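N-(5'-phosphoribosyl)anthranilate isomerase (Jonesia denitrificans, PDB 4WUI) probably catalyses the isomerisation of N-(5-phospho-beta-D-ribosyl)anthranilate to 1-(2-carboxyphenylamino)-1-deoxy-D-ribulose 5-phosphate, the third step from chorismate to tryptophan. Local coordinates at residues D26-V31 and A50-T55. Sequence-based numbering, arbitrary orientation. Where two conformers were deposited one is given.
Sequences DAIGFV and ATVDCT
The ring of F30 meets V52 at its edge: CG2 of V52 lies near the ring plane, 4.1 Å from F30 CZ, so the methyl abuts the rim instead of stacking. One face of the same ring is taken by I28, whose CG2 sits 3.5 Å above the plane and is displaced toward the rim. The other branch of I28 reaches the valine as well, its CD1 coming within 4.3 Å of V52 CG2. A single methyl thus touches both strand side chains; V52 holds it anti to its carbonyl carbon, with CG1 anti to the backbone N (chi1 178°). These are loose van der Waals contacts, and no direct hydrogen bond joins 26-31 to 50-55.

Farther along, a water links the two backbones, donating to D26 O at 2.8 Å and to T55 O at 2.7 Å. The loop is folded onto itself there by an Asx turn. D53 OD1 accepts from T55 N (2.9 Å), which arrives from above the carboxylate plane, and, through its syn lone pair, from T55 OG1 (2.8 Å).

In the TIM barrel, 26-31 forms most of the second parallel strand, between strands 5-8 and 57-62, while 50-55 leads from helix 42-50 into strand 57-62. I28 and F30 point out of the barrel toward the helices: F30 packs on I45, L48 and T49 of helix 42-50, I28 on A20 of helix 14-22, and V52 adds to this layer from the loop and also touches Q21 of helix 14-22.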
ATOM      1  N   ASP A  26       1.725   6.139   8.066  1.00  8.35           N
ATOM      2  CA  ASP A  26       1.889   4.901   8.807  1.00  8.02           C
ATOM      3  C   ASP A  26       2.776   3.874   8.156  1.00  7.86           C
ATOM      4  O   ASP A  26       3.338   3.011   8.852  1.00  8.41           O
ATOM      5  CB  ASP A  26       0.524   4.300   9.102  1.00  8.17           C
ATOM      6  CG  ASP A  26      -0.326   5.269   9.860  1.00  9.61           C
ATOM      7  OD1 ASP A  26       0.058   5.677  10.954  1.00 10.84           O
ATOM      8  OD2 ASP A  26      -1.369   5.678   9.329  1.00 12.05           O
ATOM      9  N   ALA A  27       2.919   3.938   6.828  1.00  7.70           N
ATOM     10  CA  ALA A  27       3.718   2.945   6.095  1.00  7.49           C
ATOM     11  C   ALA A  27       4.271   3.560   4.836  1.00  7.46           C
ATOM     12  O   ALA A  27       3.647   4.449   4.226  1.00  7.60           O
ATOM     13  CB  ALA A  27       2.900   1.702   5.743  1.00  7.95           C
ATOM     14  N   ILE A  28       5.421   3.036   4.431  1.00  7.64           N
ATOM     15  CA  ILE A  28       6.071   3.369   3.164  1.00  7.73           C
ATOM     16  C   ILE A  28       6.370   2.071   2.445  1.00  7.49           C
ATOM     17  O   ILE A  28       6.971   1.150   3.034  1.00  8.32           O
ATOM     18  CB  ILE A  28       7.398   4.148   3.375  1.00  9.10           C
ATOM     19  CG1 ILE A  28       7.115   5.551   3.881  1.00  9.55           C
ATOM     20  CG2 ILE A  28       8.215   4.160   2.086  1.00 10.24           C
ATOM     21  CD1 ILE A  28       8.370   6.315   4.395  1.00 10.55           C
ATOM     22  N   GLY A  29       5.958   1.979   1.180  1.00  7.33           N
ATOM     23  CA  GLY A  29       6.295   0.858   0.329  1.00  7.60           C
ATOM     24  C   GLY A  29       7.463   1.122  -0.602  1.00  7.75           C
ATOM     25  O   GLY A  29       7.562   2.173  -1.205  1.00  9.23           O
ATOM     26  N   PHE A  30       8.316   0.115  -0.712  1.00  7.33           N
ATOM     27  CA  PHE A  30       9.456   0.074  -1.632  1.00  7.77           C
ATOM     28  C   PHE A  30       9.196  -1.070  -2.596  1.00  7.94           C
ATOM     29  O   PHE A  30       9.091  -2.233  -2.173  1.00  8.55           O
ATOM     30  CB  PHE A  30      10.756  -0.147  -0.858  1.00  8.64           C
ATOM     31  CG  PHE A  30      11.059   0.948   0.130  1.00  8.56           C
ATOM     32  CD1 PHE A  30      11.214   2.273  -0.289  1.00  8.84           C
ATOM     33  CD2 PHE A  30      11.204   0.680   1.483  1.00  9.77           C
ATOM     34  CE1 PHE A  30      11.489   3.278   0.636  1.00  9.53           C
ATOM     35  CE2 PHE A  30      11.474   1.716   2.388  1.00 10.44           C
ATOM     36  CZ  PHE A  30      11.617   2.994   1.955  1.00 10.10           C
ATOM     37  N   VAL A  31       9.055  -0.736  -3.869  1.00  7.85           N
ATOM     38  CA  VAL A  31       8.675  -1.698  -4.882  1.00  8.39           C
ATOM     39  C   VAL A  31       9.894  -2.375  -5.486  1.00  8.43           C
ATOM     40  O   VAL A  31      10.839  -1.714  -5.911  1.00  9.75           O
ATOM     41  CB  VAL A  31       7.845  -1.006  -5.971  1.00  9.07           C
ATOM     42  CG1 VAL A  31       7.624  -1.901  -7.195  1.00 10.60           C
ATOM     43  CG2 VAL A  31       6.537  -0.518  -5.403  1.00  9.28           C
ATOM     44  N   ALA A  50      16.703   1.629   5.804  1.00 10.43           N
ATOM     45  CA  ALA A  50      17.448   1.957   7.000  1.00 11.43           C
ATOM     46  C   ALA A  50      17.274   3.410   7.402  1.00 12.13           C
ATOM     47  O   ALA A  50      17.540   3.757   8.540  1.00 14.61           O
ATOM     48  CB  ALA A  50      18.920   1.643   6.805  1.00 12.69           C
ATOM     49  N   THR A  51      16.825   4.265   6.493  1.00 11.50           N
ATOM     50  CA  THR A  51      16.637   5.683   6.827  1.00 12.03           C
ATOM     51  C   THR A  51      15.277   5.972   7.464  1.00 12.35           C
ATOM     52  O   THR A  51      15.085   7.063   7.956  1.00 13.56           O
ATOM     53  CB  THR A  51      16.779   6.606   5.604  1.00 11.91           C
ATOM     54  OG1 THR A  51      15.661   6.480   4.724  1.00 11.50           O
ATOM     55  CG2 THR A  51      18.081   6.337   4.834  1.00 13.01           C
ATOM     56  N   VAL A  52      14.340   5.035   7.428  1.00 11.64           N
ATOM     57  CA  VAL A  52      12.978   5.258   7.923  1.00 12.03           C
ATOM     58  C   VAL A  52      12.954   4.986   9.440  1.00 13.77           C
ATOM     59  O   VAL A  52      13.500   3.976   9.894  1.00 14.99           O
ATOM     60  CB  VAL A  52      11.998   4.321   7.181  1.00 11.31           C
ATOM     61  CG1 VAL A  52      10.584   4.508   7.715  1.00 11.64           C
ATOM     62  CG2 VAL A  52      12.039   4.568   5.699  1.00 11.34           C
ATOM     63  N   ASP A  53      12.325   5.855  10.218  1.00 15.15           N
ATOM     64  CA  ASP A  53      12.302   5.610  11.679  1.00 15.39           C
ATOM     65  C   ASP A  53      11.214   4.616  12.090  1.00 14.99           C
ATOM     66  O   ASP A  53      10.465   4.111  11.248  1.00 14.47           O
ATOM     67  CB  ASP A  53      12.260   6.900  12.500  1.00 15.67           C
ATOM     68  CG  ASP A  53      10.905   7.573  12.521  1.00 15.89           C
ATOM     69  OD1 ASP A  53       9.879   6.983  12.095  1.00 15.43           O
ATOM     70  OD2 ASP A  53      10.870   8.723  13.017  1.00 17.63           O
ATOM     71  N   CYS A  54      11.116   4.325  13.394  0.61 14.53           N
ATOM     72  CA  CYS A  54      10.274   3.232  13.860  0.61 14.27           C
ATOM     73  C   CYS A  54       8.811   3.638  13.925  0.61 13.60           C
ATOM     74  O   CYS A  54       7.976   2.831  14.347  0.61 14.50           O
ATOM     75  CB  CYS A  54      10.716   2.720  15.235  0.61 14.87           C
ATOM     76  SG  CYS A  54      10.330   3.901  16.594  0.61 15.87           S
ATOM     77  N   THR A  55       8.483   4.870  13.521  1.00 12.57           N
ATOM     78  CA  THR A  55       7.068   5.283  13.482  1.00 11.93           C
ATOM     79  C   THR A  55       6.373   4.941  12.177  1.00 11.55           C
ATOM     80  O   THR A  55       5.173   5.247  11.999  1.00 12.62           O
ATOM     81  CB  THR A  55       6.882   6.776  13.781  1.00 13.11           C
ATOM     82  OG1 THR A  55       7.238   7.557  12.636  1.00 13.74           O
ATOM     83  CG2 THR A  55       7.676   7.190  14.998  1.00 14.29           C
TER
HETATM   84  O   HOH W   1       3.321   3.261  11.654  1.00 10.00           O